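Side-chain contacts in peptidoglycan synthetase penicillin-binding protein 3 (Bifidobacterium adolescentis, PDB 4YE5), which probably binds penicillin and, like other members of the transpeptidase family, is thought to cross-link peptidoglycan strands during cell-wall synthesis: residues E57-F62 against G137-A142; L300-I305 against D352-E357; S507-A512 against R516-V521. One frame throughout, in Å; residues are numbered along the deposited sequence.

Contact 1 of 3, residues E57-F62 against G137-A142; sequences EQAQAF and GGIVYA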
# COMPACT_ATOMS: atom_id res chain seq x y z
N GLU A 57 -41.02 -11.65 20.24
CA GLU A 57 -42.36 -11.09 20.35
C GLU A 57 -43.13 -11.14 19.02
O GLU A 57 -44.34 -11.34 19.02
CB GLU A 57 -42.34 -9.67 20.95
CG GLU A 57 -41.89 -8.57 20.03
CD GLU A 57 -42.23 -7.19 20.58
OE1 GLU A 57 -42.34 -6.24 19.78
OE2 GLU A 57 -42.41 -7.07 21.82
N GLN A 58 -42.42 -10.98 17.89
CA GLN A 58 -43.06 -11.19 16.59
C GLN A 58 -43.39 -12.65 16.37
O GLN A 58 -44.41 -12.95 15.76
CB GLN A 58 -42.19 -10.68 15.44
CG GLN A 58 -41.95 -9.18 15.43
CD GLN A 58 -43.22 -8.38 15.60
OE1 GLN A 58 -44.25 -8.69 15.01
NE2 GLN A 58 -43.16 -7.34 16.43
N ALA A 59 -42.54 -13.56 16.83
CA ALA A 59 -42.84 -14.99 16.72
C ALA A 59 -44.11 -15.33 17.50
O ALA A 59 -44.96 -16.11 17.04
CB ALA A 59 -41.67 -15.84 17.22
N GLN A 60 -44.26 -14.72 18.68
CA GLN A 60 -45.41 -15.01 19.54
C GLN A 60 -46.70 -14.52 18.93
O GLN A 60 -47.74 -15.12 19.13
CB GLN A 60 -45.19 -14.41 20.94
CG GLN A 60 -44.05 -15.08 21.70
CD GLN A 60 -43.48 -14.24 22.82
OE1 GLN A 60 -44.19 -13.48 23.48
NE2 GLN A 60 -42.17 -14.36 23.04
N ALA A 61 -46.63 -13.43 18.15
CA ALA A 61 -47.79 -12.91 17.43
C ALA A 61 -48.11 -13.69 16.15
O ALA A 61 -49.16 -13.48 15.53
CB ALA A 61 -47.57 -11.41 17.10
N PHE A 62 -47.21 -14.59 15.74
CA PHE A 62 -47.34 -15.28 14.44
C PHE A 62 -48.55 -16.20 14.36
O PHE A 62 -48.81 -16.99 15.27
CB PHE A 62 -46.03 -16.05 14.11
CG PHE A 62 -46.08 -16.85 12.82
CD1 PHE A 62 -46.15 -16.21 11.58
CD2 PHE A 62 -46.03 -18.24 12.85
CE1 PHE A 62 -46.18 -16.96 10.38
CE2 PHE A 62 -46.06 -19.01 11.67
CZ PHE A 62 -46.14 -18.36 10.43
N GLY A 137 -40.50 -13.90 7.08
CA GLY A 137 -39.67 -12.70 7.02
C GLY A 137 -40.16 -11.70 8.05
O GLY A 137 -41.35 -11.60 8.30
N GLY A 138 -39.24 -10.96 8.65
CA GLY A 138 -39.59 -10.14 9.78
C GLY A 138 -39.29 -10.90 11.06
O GLY A 138 -38.61 -10.40 11.94
N ILE A 139 -39.77 -12.14 11.15
CA ILE A 139 -39.66 -12.89 12.40
C ILE A 139 -38.29 -13.52 12.57
O ILE A 139 -37.71 -13.50 13.65
CB ILE A 139 -40.75 -13.97 12.50
CG1 ILE A 139 -42.12 -13.30 12.33
CG2 ILE A 139 -40.63 -14.74 13.84
CD1 ILE A 139 -43.24 -14.27 12.21
N VAL A 140 -37.78 -14.09 11.49
CA VAL A 140 -36.46 -14.69 11.50
C VAL A 140 -35.64 -14.01 10.40
O VAL A 140 -36.15 -13.77 9.30
CB VAL A 140 -36.56 -16.20 11.24
CG1 VAL A 140 -35.19 -16.83 11.24
CG2 VAL A 140 -37.45 -16.87 12.28
N TYR A 141 -34.39 -13.69 10.69
CA TYR A 141 -33.51 -13.12 9.67
C TYR A 141 -32.06 -13.55 9.87
O TYR A 141 -31.67 -14.06 10.94
CB TYR A 141 -33.63 -11.59 9.61
CG TYR A 141 -33.32 -10.88 10.92
CD1 TYR A 141 -34.32 -10.69 11.87
CD2 TYR A 141 -32.04 -10.39 11.20
CE1 TYR A 141 -34.06 -10.04 13.07
CE2 TYR A 141 -31.77 -9.74 12.40
CZ TYR A 141 -32.79 -9.57 13.32
OH TYR A 141 -32.54 -8.92 14.51
N ALA A 142 -31.28 -13.34 8.83
CA ALA A 142 -29.89 -13.76 8.80
C ALA A 142 -28.95 -12.56 8.94
O ALA A 142 -29.11 -11.55 8.25
CB ALA A 142 -29.62 -14.48 7.49

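Contact 2 of 3, residues L300-I305 against D352-E357; sequences LGLHKI and DKMTNE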
# COMPACT_ATOMS: atom_id res chain seq x y z
N LEU A 300 19.13 24.26 -15.81
CA LEU A 300 19.20 25.71 -15.80
C LEU A 300 20.39 26.20 -16.59
O LEU A 300 20.55 27.41 -16.80
CB LEU A 300 19.29 26.23 -14.37
CG LEU A 300 18.05 26.02 -13.50
CD1 LEU A 300 18.36 26.30 -12.02
CD2 LEU A 300 16.91 26.92 -14.00
N GLY A 301 21.25 25.27 -17.02
CA GLY A 301 22.43 25.62 -17.78
C GLY A 301 23.49 26.27 -16.90
O GLY A 301 24.34 27.03 -17.37
N LEU A 302 23.43 25.98 -15.61
CA LEU A 302 24.41 26.54 -14.68
C LEU A 302 25.75 25.86 -14.89
O LEU A 302 26.79 26.50 -14.81
CB LEU A 302 23.95 26.37 -13.23
CG LEU A 302 22.73 27.23 -12.89
CD1 LEU A 302 22.35 27.04 -11.45
CD2 LEU A 302 23.03 28.71 -13.20
N HIS A 303 25.71 24.57 -15.16
CA HIS A 303 26.92 23.84 -15.52
C HIS A 303 26.59 22.81 -16.59
O HIS A 303 25.42 22.52 -16.83
CB HIS A 303 27.55 23.17 -14.29
CG HIS A 303 28.35 24.11 -13.44
ND1 HIS A 303 29.54 24.66 -13.86
CD2 HIS A 303 28.11 24.63 -12.21
CE1 HIS A 303 30.01 25.47 -12.92
NE2 HIS A 303 29.16 25.46 -11.90
N LYS A 304 27.63 22.30 -17.24
CA LYS A 304 27.49 21.09 -18.05
C LYS A 304 28.03 19.91 -17.25
O LYS A 304 28.85 20.09 -16.35
CB LYS A 304 28.22 21.21 -19.38
CG LYS A 304 27.60 22.22 -20.36
CD LYS A 304 28.59 22.58 -21.45
CE LYS A 304 28.15 23.81 -22.23
NZ LYS A 304 26.70 23.74 -22.61
N ILE A 305 27.59 18.71 -17.61
CA ILE A 305 27.87 17.50 -16.84
C ILE A 305 29.37 17.20 -16.81
O ILE A 305 29.88 16.59 -15.88
CB ILE A 305 27.08 16.29 -17.42
CG1 ILE A 305 27.17 15.08 -16.48
CG2 ILE A 305 27.54 15.95 -18.84
CD1 ILE A 305 26.66 15.37 -15.12
N ASP A 352 27.07 27.39 -6.78
CA ASP A 352 27.32 28.79 -6.40
C ASP A 352 26.27 29.77 -6.93
O ASP A 352 25.78 30.62 -6.18
CB ASP A 352 28.72 29.23 -6.86
CG ASP A 352 29.04 30.67 -6.50
OD1 ASP A 352 28.69 31.12 -5.39
OD2 ASP A 352 29.66 31.37 -7.34
N LYS A 353 25.93 29.64 -8.21
CA LYS A 353 25.05 30.60 -8.87
C LYS A 353 23.57 30.20 -8.80
O LYS A 353 22.69 30.96 -9.22
CB LYS A 353 25.46 30.81 -10.33
CG LYS A 353 26.87 31.36 -10.53
CD LYS A 353 26.98 32.76 -9.97
CE LYS A 353 28.33 33.39 -10.29
NZ LYS A 353 28.42 34.75 -9.73
N MSE A 354 23.29 29.01 -8.30
CA MSE A 354 21.91 28.56 -8.15
C MSE A 354 21.23 29.29 -6.99
O MSE A 354 21.64 29.15 -5.84
CB MSE A 354 21.89 27.06 -7.88
CG MSE A 354 20.56 26.39 -8.18
SE MSE A 354 20.70 24.45 -8.00
CE MSE A 354 19.02 23.99 -8.85
N THR A 355 20.19 30.07 -7.29
CA THR A 355 19.50 30.84 -6.26
C THR A 355 18.69 29.94 -5.37
O THR A 355 18.34 28.83 -5.77
CB THR A 355 18.54 31.90 -6.86
OG1 THR A 355 17.42 31.24 -7.47
CG2 THR A 355 19.25 32.81 -7.89
N ASN A 356 18.40 30.42 -4.15
CA ASN A 356 17.50 29.73 -3.22
C ASN A 356 16.22 29.26 -3.90
O ASN A 356 15.78 28.12 -3.71
CB ASN A 356 17.12 30.67 -2.06
CG ASN A 356 18.18 30.74 -0.97
OD1 ASN A 356 19.27 30.19 -1.10
ND2 ASN A 356 17.85 31.43 0.13
N GLU A 357 15.61 30.13 -4.69
CA GLU A 357 14.35 29.79 -5.34
C GLU A 357 14.52 28.63 -6.32
O GLU A 357 13.69 27.73 -6.37
CB GLU A 357 13.76 31.00 -6.07
CG GLU A 357 12.41 30.71 -6.71
CD GLU A 357 11.87 31.86 -7.54
OE1 GLU A 357 12.58 32.89 -7.65
OE2 GLU A 357 10.75 31.74 -8.08

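Contact 3 of 3, residues S507-A512 against R516-V521; sequences STIIPA and RFVITV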
# COMPACT_ATOMS: atom_id res chain seq x y z
N SER A 507 19.49 3.57 -4.05
CA SER A 507 18.44 3.48 -5.03
C SER A 507 19.07 3.19 -6.39
O SER A 507 20.00 3.88 -6.82
CB SER A 507 17.60 4.76 -5.05
OG SER A 507 16.49 4.62 -5.91
N THR A 508 18.55 2.15 -7.04
CA THR A 508 19.13 1.63 -8.25
C THR A 508 18.13 1.61 -9.41
O THR A 508 16.97 1.21 -9.23
CB THR A 508 19.58 0.17 -8.04
OG1 THR A 508 20.52 0.12 -6.96
CG2 THR A 508 20.25 -0.34 -9.32
N ILE A 509 18.58 2.02 -10.58
CA ILE A 509 17.81 1.92 -11.82
C ILE A 509 18.42 0.76 -12.59
O ILE A 509 19.63 0.73 -12.78
CB ILE A 509 17.96 3.19 -12.67
CG1 ILE A 509 17.36 4.39 -11.93
CG2 ILE A 509 17.30 2.98 -14.03
CD1 ILE A 509 17.85 5.78 -12.47
N ILE A 510 17.61 -0.19 -13.02
CA ILE A 510 18.16 -1.38 -13.65
C ILE A 510 17.22 -1.92 -14.76
O ILE A 510 16.00 -1.86 -14.63
CB ILE A 510 18.46 -2.45 -12.57
CG1 ILE A 510 19.28 -3.61 -13.15
CG2 ILE A 510 17.16 -2.98 -11.93
CD1 ILE A 510 19.61 -4.69 -12.14
N PRO A 511 17.79 -2.36 -15.91
CA PRO A 511 19.18 -2.13 -16.32
C PRO A 511 19.37 -0.69 -16.80
O PRO A 511 18.43 -0.12 -17.36
CB PRO A 511 19.40 -3.11 -17.48
CG PRO A 511 18.00 -3.49 -17.98
CD PRO A 511 17.03 -3.21 -16.85
N ALA A 512 20.56 -0.12 -16.59
CA ALA A 512 20.81 1.27 -16.95
C ALA A 512 20.57 1.58 -18.43
O ALA A 512 20.19 2.69 -18.79
CB ALA A 512 22.24 1.69 -16.55
N ARG A 516 14.13 -0.59 -16.45
CA ARG A 516 12.91 -1.35 -16.26
C ARG A 516 12.35 -1.14 -14.85
O ARG A 516 11.15 -0.95 -14.67
CB ARG A 516 13.20 -2.82 -16.50
CG ARG A 516 12.05 -3.74 -16.22
CD ARG A 516 11.10 -3.81 -17.39
NE ARG A 516 10.15 -4.91 -17.21
CZ ARG A 516 10.20 -6.06 -17.87
NH1 ARG A 516 11.14 -6.27 -18.79
NH2 ARG A 516 9.27 -6.98 -17.64
N PHE A 517 13.23 -1.19 -13.86
CA PHE A 517 12.82 -1.01 -12.47
C PHE A 517 13.64 0.01 -11.74
O PHE A 517 14.80 0.23 -12.05
CB PHE A 517 12.95 -2.33 -11.68
CG PHE A 517 12.18 -3.47 -12.28
CD1 PHE A 517 10.78 -3.50 -12.20
CD2 PHE A 517 12.83 -4.51 -12.90
CE1 PHE A 517 10.05 -4.57 -12.77
CE2 PHE A 517 12.12 -5.58 -13.48
CZ PHE A 517 10.73 -5.61 -13.42
N VAL A 518 13.03 0.60 -10.71
CA VAL A 518 13.77 1.27 -9.67
C VAL A 518 13.56 0.52 -8.37
O VAL A 518 12.43 0.11 -8.04
CB VAL A 518 13.33 2.74 -9.49
CG1 VAL A 518 14.15 3.41 -8.37
CG2 VAL A 518 13.51 3.48 -10.82
N ILE A 519 14.65 0.32 -7.66
CA ILE A 519 14.65 -0.47 -6.44
C ILE A 519 15.33 0.38 -5.41
O ILE A 519 16.48 0.77 -5.59
CB ILE A 519 15.53 -1.72 -6.60
CG1 ILE A 519 15.04 -2.59 -7.78
CG2 ILE A 519 15.52 -2.56 -5.31
CD1 ILE A 519 16.15 -3.55 -8.26
N THR A 520 14.64 0.65 -4.33
CA THR A 520 15.24 1.45 -3.28
C THR A 520 15.22 0.68 -1.98
O THR A 520 14.22 0.04 -1.64
CB THR A 520 14.47 2.77 -3.10
OG1 THR A 520 14.46 3.49 -4.34
CG2 THR A 520 15.13 3.63 -2.02
N VAL A 521 16.33 0.73 -1.24
CA VAL A 521 16.43 0.06 0.05
C VAL A 521 16.92 1.06 1.10
O VAL A 521 17.82 1.86 0.83
CB VAL A 521 17.38 -1.16 -0.01
CG1 VAL A 521 17.69 -1.71 1.42
CG2 VAL A 521 16.77 -2.27 -0.86

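Contact 1 of 3, residues E57-F62 against G137-A142
In the N-terminal region, which matches the penicillin-binding protein dimerisation family, the short helix 56-61 packs on the turn that leads into strand 140-144, and Ile139 of that turn supplies every contact made across the two segments. Its three outer carbons, CG1, CG2 and CD1, are divided among three residues. The branch methyl CG2 lies against Ala59, 3.6 Å from Ala59 CA and 3.7 Å from Ala59 CB, so the small residue lets the methyl reach the helix backbone. On the longer arm, Ile139 CG1 stands 4.1 Å from Gln58 CB; the amide end of Gln58 turns off elsewhere because its chain bends at CB-CG (chi2 -49°). At the tip, Ile139 CD1 meets Phe62 at the ring atom CD1, 3.6 Å away, and also at Phe62 CB, 3.8 Å away. The two side chains cross at about a right angle, and the methyl approaches the ring obliquely.

Strand 140-144 is an outer strand of a three-stranded antiparallel sheet whose middle strand, 50-54, runs almost directly into helix 56-61; the contact thus packs the helix on the loop leading into the edge strand, beside the strand the helix follows. A backbone hydrogen bond between Ile139 and Asn55 ties the turn to that same junction. Helix 87-99 borders the apolar cluster, with Val91 touching both Ala59 and Phe62, while the ring of His76 meets that of Phe62 edge-to-face.

Contact 2 of 3, residues L300-I305 against D352-E357
Met354, present as selenomethionine, and Leu302 meet at about a right angle: CG of Met354 lies opposite its backbone N (chi1 -160°) and the chain stays extended to CE, whereas Leu302 turns CG away from its own carbonyl carbon (chi1 -68°) and carries CD1 forward. Leu302 CD1 consequently rests on the root of the Met354 side chain, 3.6 Å from Met354 CB and 3.8 Å from Met354 CG. At the far end of the same chain, Met354 CE approaches Leu300 CD1 at 4.0 Å. Leu300 likewise crosses the methionine at about a right angle, so that one leucine lies at its base and one at its terminal methyl.

The leucines flank Gly301, which ends helix 290-299 in a Schellman motif; its positive phi of 73° turns the chain between them, yet both point their CB atoms at the other segment. Opposite, Met354 immediately precedes Thr355, the N-cap of helix 356-365. The contact therefore packs the exit of one helix against the entry of another within the transpeptidase region. Phe362 of helix 356-365 touches both Leu300 and Met354, and Met297 of helix 290-299 also reaches Met354. Lys353 adds a looser apolar approach, with its CB 4.3 Å from Leu302 CD2, before its chain leads off.

Contact 3 of 3, residues S507-A512 against R516-V521
Two consecutive amides, those of Arg516 and Phe517, converge on the single carbonyl oxygen of Ile510. The bond from Phe517 N to Ile510 O is 3.0 Å long and nearly straight, with 172° at the hydrogen; Arg516 N reaches Ile510 O at 2.9 Å from above the carbonyl plane, 42° out of it. With both residues facing Ile510, this is a classic beta bulge, and the residue opposite it, Ile510, is followed by the cis peptide bond to Pro511. Arg516 CB lies beside Pro511 CD, 3.9 Å away, and Arg516 CG sits over one face of the neighbouring Phe517 ring, towards its rim. NH2 of the guanidinium group hydrogen-bonds a glycerol, probably from the crystallisation liquor.

Beyond the bulge the segments form regular antiparallel strands of a hairpin, two of the five in the central sheet of the transpeptidase fold. Thr508 and Ile519 are a hydrogen-bonded pair, joined by reciprocal backbone bonds. On their face, Ile510 CG2 touches Ile519 CD1 at 3.8 Å, the methyl being placed between backbone N and carbonyl carbon by chi1 of -170° for CG1; helix 535-549 covers this side, with Met547 on Ile510 and Leu546 on Ile519. The other face carries a polar pair: Ser507 OG and Thr520 OG1 are hydrogen-bonded at 2.8 Å, and Thr520 OG1 also bonds to Thr412 OG1. Next to them Val518 CG1 packs on Ser507 OG at 3.6 Å, while Ile509 lies side by side with Val518 and meets Ile415 of helix 408-419.

From the N terminus, the chain first closes contact 1, bringing residues 57-62 together with residues 137-142 across 74 intervening residues that include helix 87-99. Contact 2 follows, closing a loop of 46 residues between 300-305 and 352-357, and contact 3 closes the short hairpin loop between strands 501-510 and 517-524. The three loops are in series; none encloses or crosses another. Contact 1 belongs to the dimerisation-family region, its centre about 79 Å from that of contact 2 and about 63 Å from that of contact 3. Contacts 2 and 3 share the transpeptidase region, one joining helix ends and the other sheet strands, with nearest atoms about 13 Å apart.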